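Putative cell adhesion protein (Bacteroides eggerthii, PDB 4GPV) probably serves as a FimA-like subunit of a pilus of a human-microbiome bacterium, with a putative role in cell adhesion. Local coordinates at residues N48-F53 against A64-S69; V52-E57 against K84-V89. One frame throughout, in Å; residues are numbered along the deposited sequence.

Contact 1 of 2, residues N48-F53 against A64-S69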
ATOM      1  N   ASN A  48      -0.046  14.355   9.586  1.00 23.14           N
ATOM      2  CA  ASN A  48      -0.295  15.707   9.106  1.00 23.12           C
ATOM      3  C   ASN A  48      -1.610  16.260   9.659  1.00 25.89           C
ATOM      4  O   ASN A  48      -1.734  17.462   9.927  1.00 25.71           O
ATOM      5  CB  ASN A  48      -0.325  15.730   7.589  1.00 22.74           C
ATOM      6  CG  ASN A  48       1.032  15.411   7.044  1.00 27.54           C
ATOM      7  OD1 ASN A  48       2.031  16.049   7.432  1.00 27.07           O
ATOM      8  ND2 ASN A  48       1.100  14.417   6.178  1.00 26.30           N
ATOM      9  N   ASN A  49      -2.607  15.365   9.773  1.00 21.97           N
ATOM     10  CA  ASN A  49      -3.953  15.662  10.240  1.00 22.01           C
ATOM     11  C   ASN A  49      -4.664  14.357  10.542  1.00 23.23           C
ATOM     12  O   ASN A  49      -4.175  13.272  10.159  1.00 21.38           O
ATOM     13  CB  ASN A  49      -4.728  16.450   9.180  1.00 25.12           C
ATOM     14  CG  ASN A  49      -4.733  15.754   7.843  1.00 26.37           C
ATOM     15  OD1 ASN A  49      -5.370  14.694   7.670  1.00 24.27           O
ATOM     16  ND2 ASN A  49      -3.958  16.302   6.906  1.00 24.46           N
ATOM     17  N   TYR A  50      -5.790  14.439  11.242  1.00 21.54           N
ATOM     18  CA  TYR A  50      -6.554  13.213  11.512  1.00 20.78           C
ATOM     19  C   TYR A  50      -8.007  13.564  11.822  1.00 22.57           C
ATOM     20  O   TYR A  50      -8.323  14.718  12.088  1.00 22.98           O
ATOM     21  CB  TYR A  50      -5.921  12.395  12.665  1.00 21.14           C
ATOM     22  CG  TYR A  50      -5.831  13.134  13.989  1.00 23.70           C
ATOM     23  CD1 TYR A  50      -4.736  13.935  14.288  1.00 25.59           C
ATOM     24  CD2 TYR A  50      -6.853  13.040  14.937  1.00 24.16           C
ATOM     25  CE1 TYR A  50      -4.652  14.627  15.498  1.00 23.44           C
ATOM     26  CE2 TYR A  50      -6.779  13.726  16.152  1.00 25.91           C
ATOM     27  CZ  TYR A  50      -5.665  14.504  16.433  1.00 29.95           C
ATOM     28  OH  TYR A  50      -5.551  15.180  17.621  1.00 29.37           O
ATOM     29  N   LEU A  51      -8.868  12.563  11.777  1.00 18.17           N
ATOM     30  CA  LEU A  51     -10.279  12.669  12.134  1.00 19.34           C
ATOM     31  C   LEU A  51     -10.565  11.686  13.255  1.00 21.20           C
ATOM     32  O   LEU A  51     -10.090  10.550  13.213  1.00 19.54           O
ATOM     33  CB  LEU A  51     -11.228  12.390  10.942  1.00 20.34           C
ATOM     34  CG  LEU A  51     -11.039  13.240   9.666  1.00 24.36           C
ATOM     35  CD1 LEU A  51     -11.820  12.636   8.483  1.00 22.72           C
ATOM     36  CD2 LEU A  51     -11.502  14.667   9.901  1.00 28.39           C
ATOM     37  N   VAL A  52     -11.381  12.090  14.213  1.00 19.66           N
ATOM     38  CA  VAL A  52     -11.820  11.202  15.302  1.00 18.48           C
ATOM     39  C   VAL A  52     -13.354  11.103  15.216  1.00 23.30           C
ATOM     40  O   VAL A  52     -14.052  12.126  15.235  1.00 24.00           O
ATOM     41  CB  VAL A  52     -11.375  11.620  16.745  1.00 22.46           C
ATOM     42  CG1 VAL A  52     -11.798  10.581  17.797  1.00 22.48           C
ATOM     43  CG2 VAL A  52      -9.872  11.889  16.834  1.00 21.74           C
ATOM     44  N   PHE A  53     -13.858   9.877  15.106  1.00 20.78           N
ATOM     45  CA  PHE A  53     -15.287   9.591  15.079  1.00 20.42           C
ATOM     46  C   PHE A  53     -15.656   8.884  16.369  1.00 23.69           C
ATOM     47  O   PHE A  53     -14.986   7.923  16.750  1.00 22.98           O
ATOM     48  CB  PHE A  53     -15.675   8.713  13.871  1.00 22.34           C
ATOM     49  CG  PHE A  53     -15.206   9.236  12.537  1.00 24.49           C
ATOM     50  CD1 PHE A  53     -13.899   9.014  12.106  1.00 27.26           C
ATOM     51  CD2 PHE A  53     -16.076   9.922  11.699  1.00 27.99           C
ATOM     52  CE1 PHE A  53     -13.454   9.507  10.875  1.00 28.03           C
ATOM     53  CE2 PHE A  53     -15.632  10.423  10.465  1.00 31.30           C
ATOM     54  CZ  PHE A  53     -14.327  10.215  10.064  1.00 29.44           C
ATOM     55  N   ALA A  64     -20.367  15.486  16.170  1.00 30.38           N
ATOM     56  CA  ALA A  64     -19.742  15.683  14.853  1.00 29.48           C
ATOM     57  C   ALA A  64     -18.242  15.263  14.910  1.00 31.83           C
ATOM     58  O   ALA A  64     -17.587  15.447  15.935  1.00 30.02           O
ATOM     59  CB  ALA A  64     -19.885  17.145  14.411  1.00 31.39           C
ATOM     60  N   PRO A  65     -17.687  14.686  13.832  1.00 27.28           N
ATOM     61  CA  PRO A  65     -16.271  14.263  13.867  1.00 26.14           C
ATOM     62  C   PRO A  65     -15.288  15.387  14.193  1.00 27.70           C
ATOM     63  O   PRO A  65     -15.503  16.562  13.849  1.00 27.96           O
ATOM     64  CB  PRO A  65     -16.033  13.702  12.463  1.00 27.62           C
ATOM     65  CG  PRO A  65     -17.414  13.297  12.010  1.00 30.63           C
ATOM     66  CD  PRO A  65     -18.311  14.355  12.539  1.00 28.56           C
ATOM     67  N   TYR A  66     -14.248  15.032  14.943  1.00 23.60           N
ATOM     68  CA  TYR A  66     -13.202  15.958  15.366  1.00 24.14           C
ATOM     69  C   TYR A  66     -12.134  16.041  14.297  1.00 27.10           C
ATOM     70  O   TYR A  66     -11.630  15.000  13.835  1.00 25.30           O
ATOM     71  CB  TYR A  66     -12.591  15.500  16.709  1.00 25.41           C
ATOM     72  CG  TYR A  66     -11.434  16.349  17.181  1.00 28.98           C
ATOM     73  CD1 TYR A  66     -11.651  17.509  17.926  1.00 32.86           C
ATOM     74  CD2 TYR A  66     -10.124  16.028  16.839  1.00 29.21           C
ATOM     75  CE1 TYR A  66     -10.589  18.312  18.342  1.00 35.26           C
ATOM     76  CE2 TYR A  66      -9.057  16.836  17.232  1.00 30.73           C
ATOM     77  CZ  TYR A  66      -9.294  17.967  17.996  1.00 39.11           C
ATOM     78  OH  TYR A  66      -8.234  18.738  18.393  1.00 45.22           O
ATOM     79  N   GLU A  67     -11.761  17.267  13.925  1.00 25.20           N
ATOM     80  CA  GLU A  67     -10.695  17.488  12.943  1.00 25.91           C
ATOM     81  C   GLU A  67      -9.406  17.890  13.664  1.00 30.77           C
ATOM     82  O   GLU A  67      -9.326  18.986  14.240  1.00 29.97           O
ATOM     83  CB  GLU A  67     -11.103  18.573  11.933  1.00 27.77           C
ATOM     84  CG  GLU A  67     -12.258  18.191  11.036  1.00 32.51           C
ATOM     85  CD  GLU A  67     -12.563  19.274  10.026  1.00 41.65           C
ATOM     86  OE1 GLU A  67     -13.332  20.199  10.372  1.00 48.53           O
ATOM     87  OE2 GLU A  67     -12.008  19.222   8.905  1.00 34.46           O
ATOM     88  N   GLY A  68      -8.431  16.985  13.657  1.00 26.52           N
ATOM     89  CA  GLY A  68      -7.135  17.203  14.285  1.00 26.29           C
ATOM     90  C   GLY A  68      -6.083  17.660  13.302  1.00 31.40           C
ATOM     91  O   GLY A  68      -6.143  17.339  12.106  1.00 28.26           O
ATOM     92  N   SER A  69      -5.094  18.391  13.820  1.00 31.05           N
ATOM     93  CA  SER A  69      -3.947  18.856  13.033  1.00 32.46           C
ATOM     94  C   SER A  69      -2.756  17.893  13.247  1.00 37.47           C
ATOM     95  O   SER A  69      -2.964  16.686  13.468  1.00 33.60           O
ATOM     96  CB  SER A  69      -3.604  20.300  13.400  1.00 38.61           C
ATOM     97  OG  SER A  69      -3.432  20.448  14.803  1.00 52.03           O
TER
HETATM   98  O   HOH W   1     -15.546  13.259  17.651  1.00 38.51           O
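The carbonyl oxygen of Val52 is gripped by two donors: Tyr66 N reaches Val52 O at 2.9 Å, and a water donates to the same oxygen while holding Ala64 O only weakly. Val52 N returns a bond to Tyr66 O, which closes the first antiparallel hydrogen-bonded pair. The second, Tyr50 with Gly68, is less regular: Gly68 N meets Tyr50 O at 2.8 Å, whereas Tyr50 N stands above the carbonyl plane of Gly68 O, 52° out of it. Between them Leu51 and Glu67 form the non-hydrogen-bonded pair, Leu51 CA closing on Tyr66 O (3.2 Å). With the strand axes at 155°, this is the beta hairpin of strands 50-56 and 66-68.

The Tyr50 ring leans across the partner strand. Its CG sits between the backbone N and the carbonyl carbon (chi1 60°), and Gly68 CA lies over the centre of one ring face, 3.8 Å from the centroid, a CH-pi contact. A beta carbon built on Gly68 would fall 2.3 Å from Tyr50 CZ, so the ring occupies the position a side chain would take. Further along the same sheet face, Tyr66 CE2 nears Tyr50 CE2 at 4.0 Å and Val52 CB touches Tyr66 CB; Asn71 binds the Tyr50 hydroxyl, and strand 73-76 covers this side. On the other face Leu51 CD2 lies beside Glu67 CG, both side chains pointing the same way, while Glu67 OE2 takes the backbone N of Leu95. Pro65 CG packs obliquely on Phe53 CD2 (3.6 Å). Four backbone bonds and the ring over Gly68 CA thus hold the two strands together, while polar side-chain ends are tied to neighbouring loops.

Contact 2 of 2, residues V52-E57 against K84-V89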
ATOM      1  N   VAL A  52     -11.381  12.090  14.213  1.00 19.66           N
ATOM      2  CA  VAL A  52     -11.820  11.202  15.302  1.00 18.48           C
ATOM      3  C   VAL A  52     -13.354  11.103  15.216  1.00 23.30           C
ATOM      4  O   VAL A  52     -14.052  12.126  15.235  1.00 24.00           O
ATOM      5  CB  VAL A  52     -11.375  11.620  16.745  1.00 22.46           C
ATOM      6  CG1 VAL A  52     -11.798  10.581  17.797  1.00 22.48           C
ATOM      7  CG2 VAL A  52      -9.872  11.889  16.834  1.00 21.74           C
ATOM      8  N   PHE A  53     -13.858   9.877  15.106  1.00 20.78           N
ATOM      9  CA  PHE A  53     -15.287   9.591  15.079  1.00 20.42           C
ATOM     10  C   PHE A  53     -15.656   8.884  16.369  1.00 23.69           C
ATOM     11  O   PHE A  53     -14.986   7.923  16.750  1.00 22.98           O
ATOM     12  CB  PHE A  53     -15.675   8.713  13.871  1.00 22.34           C
ATOM     13  CG  PHE A  53     -15.206   9.236  12.537  1.00 24.49           C
ATOM     14  CD1 PHE A  53     -13.899   9.014  12.106  1.00 27.26           C
ATOM     15  CD2 PHE A  53     -16.076   9.922  11.699  1.00 27.99           C
ATOM     16  CE1 PHE A  53     -13.454   9.507  10.875  1.00 28.03           C
ATOM     17  CE2 PHE A  53     -15.632  10.423  10.465  1.00 31.30           C
ATOM     18  CZ  PHE A  53     -14.327  10.215  10.064  1.00 29.44           C
ATOM     19  N   LEU A  54     -16.713   9.351  17.037  1.00 21.81           N
ATOM     20  CA  LEU A  54     -17.165   8.727  18.266  1.00 21.99           C
ATOM     21  C   LEU A  54     -18.556   8.174  18.048  1.00 25.18           C
ATOM     22  O   LEU A  54     -19.399   8.884  17.514  1.00 24.81           O
ATOM     23  CB  LEU A  54     -17.173   9.723  19.442  1.00 22.58           C
ATOM     24  CG  LEU A  54     -15.826  10.327  19.845  1.00 27.41           C
ATOM     25  CD1 LEU A  54     -16.031  11.456  20.893  1.00 28.23           C
ATOM     26  CD2 LEU A  54     -14.911   9.280  20.399  1.00 26.13           C
ATOM     27  N   PHE A  55     -18.794   6.909  18.425  1.00 22.59           N
ATOM     28  CA  PHE A  55     -20.113   6.307  18.207  1.00 22.77           C
ATOM     29  C   PHE A  55     -20.719   5.769  19.464  1.00 26.45           C
ATOM     30  O   PHE A  55     -20.009   5.269  20.330  1.00 25.06           O
ATOM     31  CB  PHE A  55     -20.020   5.163  17.183  1.00 23.85           C
ATOM     32  CG  PHE A  55     -19.568   5.632  15.828  1.00 23.52           C
ATOM     33  CD1 PHE A  55     -20.440   6.307  14.982  1.00 26.42           C
ATOM     34  CD2 PHE A  55     -18.263   5.428  15.407  1.00 24.27           C
ATOM     35  CE1 PHE A  55     -20.008   6.767  13.733  1.00 24.98           C
ATOM     36  CE2 PHE A  55     -17.832   5.885  14.155  1.00 24.14           C
ATOM     37  CZ  PHE A  55     -18.703   6.549  13.330  1.00 21.57           C
ATOM     38  N   ARG A  56     -22.052   5.824  19.532  1.00 24.26           N
ATOM     39  CA  ARG A  56     -22.813   5.267  20.643  1.00 26.34           C
ATOM     40  C   ARG A  56     -22.973   3.739  20.425  1.00 31.99           C
ATOM     41  O   ARG A  56     -22.588   3.230  19.365  1.00 31.93           O
ATOM     42  CB  ARG A  56     -24.157   5.987  20.781  1.00 26.85           C
ATOM     43  CG  ARG A  56     -23.945   7.464  21.053  1.00 27.38           C
ATOM     44  CD  ARG A  56     -25.207   8.272  21.254  1.00 30.78           C
ATOM     45  NE  ARG A  56     -24.810   9.658  21.477  1.00 28.74           N
ATOM     46  CZ  ARG A  56     -25.549  10.725  21.198  1.00 35.05           C
ATOM     47  NH1 ARG A  56     -26.797  10.584  20.762  1.00 27.59           N
ATOM     48  NH2 ARG A  56     -25.069  11.939  21.408  1.00 25.36           N
ATOM     49  N   GLU A  57     -23.537   3.026  21.428  1.00 31.28           N
ATOM     50  CA  GLU A  57     -23.732   1.569  21.396  0.50 30.81           C
ATOM     51  C   GLU A  57     -24.497   1.131  20.133  1.00 33.88           C
ATOM     52  O   GLU A  57     -24.139   0.122  19.518  1.00 34.25           O
ATOM     53  CB  GLU A  57     -24.457   1.109  22.682  0.50 33.09           C
ATOM     54  CG  GLU A  57     -24.730  -0.388  22.809  0.50 43.43           C
ATOM     55  CD  GLU A  57     -23.559  -1.354  22.811  0.50 65.95           C
ATOM     56  OE1 GLU A  57     -22.465  -0.982  23.293  0.50 59.11           O
ATOM     57  OE2 GLU A  57     -23.753  -2.509  22.367  0.50 62.69           O
ATOM     58  N   LYS A  84     -19.140   4.899  22.949  1.00 26.98           N
ATOM     59  CA  LYS A  84     -18.670   3.527  23.193  1.00 26.92           C
ATOM     60  C   LYS A  84     -17.439   3.144  22.366  1.00 27.32           C
ATOM     61  O   LYS A  84     -16.671   2.278  22.789  1.00 26.00           O
ATOM     62  CB  LYS A  84     -19.783   2.521  22.873  1.00 29.77           C
ATOM     63  CG  LYS A  84     -20.977   2.607  23.840  1.00 38.54           C
ATOM     64  CD  LYS A  84     -20.664   2.137  25.269  1.00 46.90           C
ATOM     65  CE  LYS A  84     -20.416   0.650  25.390  1.00 61.35           C
ATOM     66  NZ  LYS A  84     -19.967   0.275  26.757  1.00 70.63           N
ATOM     67  N   LYS A  85     -17.282   3.753  21.179  1.00 22.99           N
ATOM     68  CA  LYS A  85     -16.175   3.442  20.267  1.00 22.33           C
ATOM     69  C   LYS A  85     -15.597   4.687  19.678  1.00 24.14           C
ATOM     70  O   LYS A  85     -16.349   5.599  19.322  1.00 23.99           O
ATOM     71  CB  LYS A  85     -16.678   2.549  19.117  1.00 25.58           C
ATOM     72  CG  LYS A  85     -16.869   1.071  19.452  1.00 45.51           C
ATOM     73  CD  LYS A  85     -15.559   0.270  19.458  1.00 54.02           C
ATOM     74  CE  LYS A  85     -15.029  -0.095  18.098  1.00 61.13           C
ATOM     75  NZ  LYS A  85     -13.705  -0.747  18.215  1.00 68.23           N
ATOM     76  N   ALA A  86     -14.260   4.716  19.536  1.00 22.57           N
ATOM     77  CA  ALA A  86     -13.541   5.812  18.885  1.00 22.27           C
ATOM     78  C   ALA A  86     -12.777   5.242  17.707  1.00 24.44           C
ATOM     79  O   ALA A  86     -12.122   4.203  17.849  1.00 23.52           O
ATOM     80  CB  ALA A  86     -12.591   6.486  19.881  1.00 23.76           C
ATOM     81  N   TYR A  87     -12.968   5.825  16.517  1.00 19.42           N
ATOM     82  CA  TYR A  87     -12.240   5.469  15.308  1.00 18.28           C
ATOM     83  C   TYR A  87     -11.423   6.657  14.905  1.00 20.90           C
ATOM     84  O   TYR A  87     -11.897   7.811  15.004  1.00 19.37           O
ATOM     85  CB  TYR A  87     -13.215   5.103  14.199  1.00 20.19           C
ATOM     86  CG  TYR A  87     -13.975   3.814  14.412  1.00 21.86           C
ATOM     87  CD1 TYR A  87     -15.143   3.787  15.163  1.00 23.97           C
ATOM     88  CD2 TYR A  87     -13.622   2.661  13.727  1.00 22.70           C
ATOM     89  CE1 TYR A  87     -15.860   2.603  15.341  1.00 25.57           C
ATOM     90  CE2 TYR A  87     -14.356   1.483  13.858  1.00 23.94           C
ATOM     91  CZ  TYR A  87     -15.474   1.458  14.669  1.00 29.81           C
ATOM     92  OH  TYR A  87     -16.196   0.295  14.793  1.00 30.16           O
ATOM     93  N   VAL A  88     -10.190   6.393  14.455  1.00 17.98           N
ATOM     94  CA  VAL A  88      -9.278   7.476  14.034  1.00 18.40           C
ATOM     95  C   VAL A  88      -8.757   7.158  12.635  1.00 20.89           C
ATOM     96  O   VAL A  88      -8.314   6.034  12.376  1.00 19.55           O
ATOM     97  CB  VAL A  88      -8.095   7.695  15.034  1.00 22.93           C
ATOM     98  CG1 VAL A  88      -7.123   8.766  14.528  1.00 22.95           C
ATOM     99  CG2 VAL A  88      -8.601   8.067  16.433  1.00 23.43           C
ATOM    100  N   VAL A  89      -8.782   8.149  11.759  1.00 17.51           N
ATOM    101  CA  VAL A  89      -8.202   8.045  10.429  1.00 18.23           C
ATOM    102  C   VAL A  89      -7.233   9.205  10.305  1.00 21.25           C
ATOM    103  O   VAL A  89      -7.639  10.339  10.516  1.00 20.22           O
ATOM    104  CB  VAL A  89      -9.243   8.022   9.271  1.00 23.24           C
ATOM    105  CG1 VAL A  89      -8.534   7.946   7.918  1.00 23.93           C
ATOM    106  CG2 VAL A  89     -10.224   6.853   9.411  1.00 23.29           C
TER
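Phe55 and Tyr87 both carry CG anti to the carbonyl carbon (chi1 -62° and -69°), and from these positions their side chains cross at about a right angle. Tyr87 CD1 lies in the plane of the Phe55 ring, at its edge, 3.5 Å from Phe55 CD2; the ring planes stand at 76°. Helix 106-111 covers both rings, and Glu106 OE2 is hydrogen-bonded to Tyr87 OH. An alanine at Phe55 would probably open a gap beside Tyr87 CD1 and leave that ring with less to hold its rotation, the hydroxyl bond to Glu106 remaining as a restraint. The strands run antiparallel, their short axes approaching to 4.7 Å, with Phe53 and Tyr87 bonded in both directions. At the far end a classic beta bulge interrupts the pattern: Lys84 and Lys85 both face Phe55, whose carbonyl oxygen accepts Lys84 N at 2.8 Å and Lys85 N at 3.2 Å. On the opposite sheet face, Leu54 CD2 meets Ala86 CB (3.7 Å), and Val52 CG2 lies beside Val88 CG2 (4.0 Å); Leu54 and Val88 also touch strand 18-24, Ala86 and Val88 strand 146-169.

Strand 50-56 is common to both contacts: strand 66-68 pairs with it in contact 1 and strand 83-90 in contact 2, so it lies between the two in a mixed sheet. The centres are 11 Å apart, and Val52 and Phe53 belong to both. Successive residues turn their backbone N and O to opposite neighbours, Val52 to strand 66-68 and Phe53 to strand 83-90. Pairing with strand 83-90 continues into contact 1, where Leu51 N approaches Val89 O at 2.8 Å, a probable hydrogen bond, and Tyr50 CB packs against Val89 O at 3.4 Å.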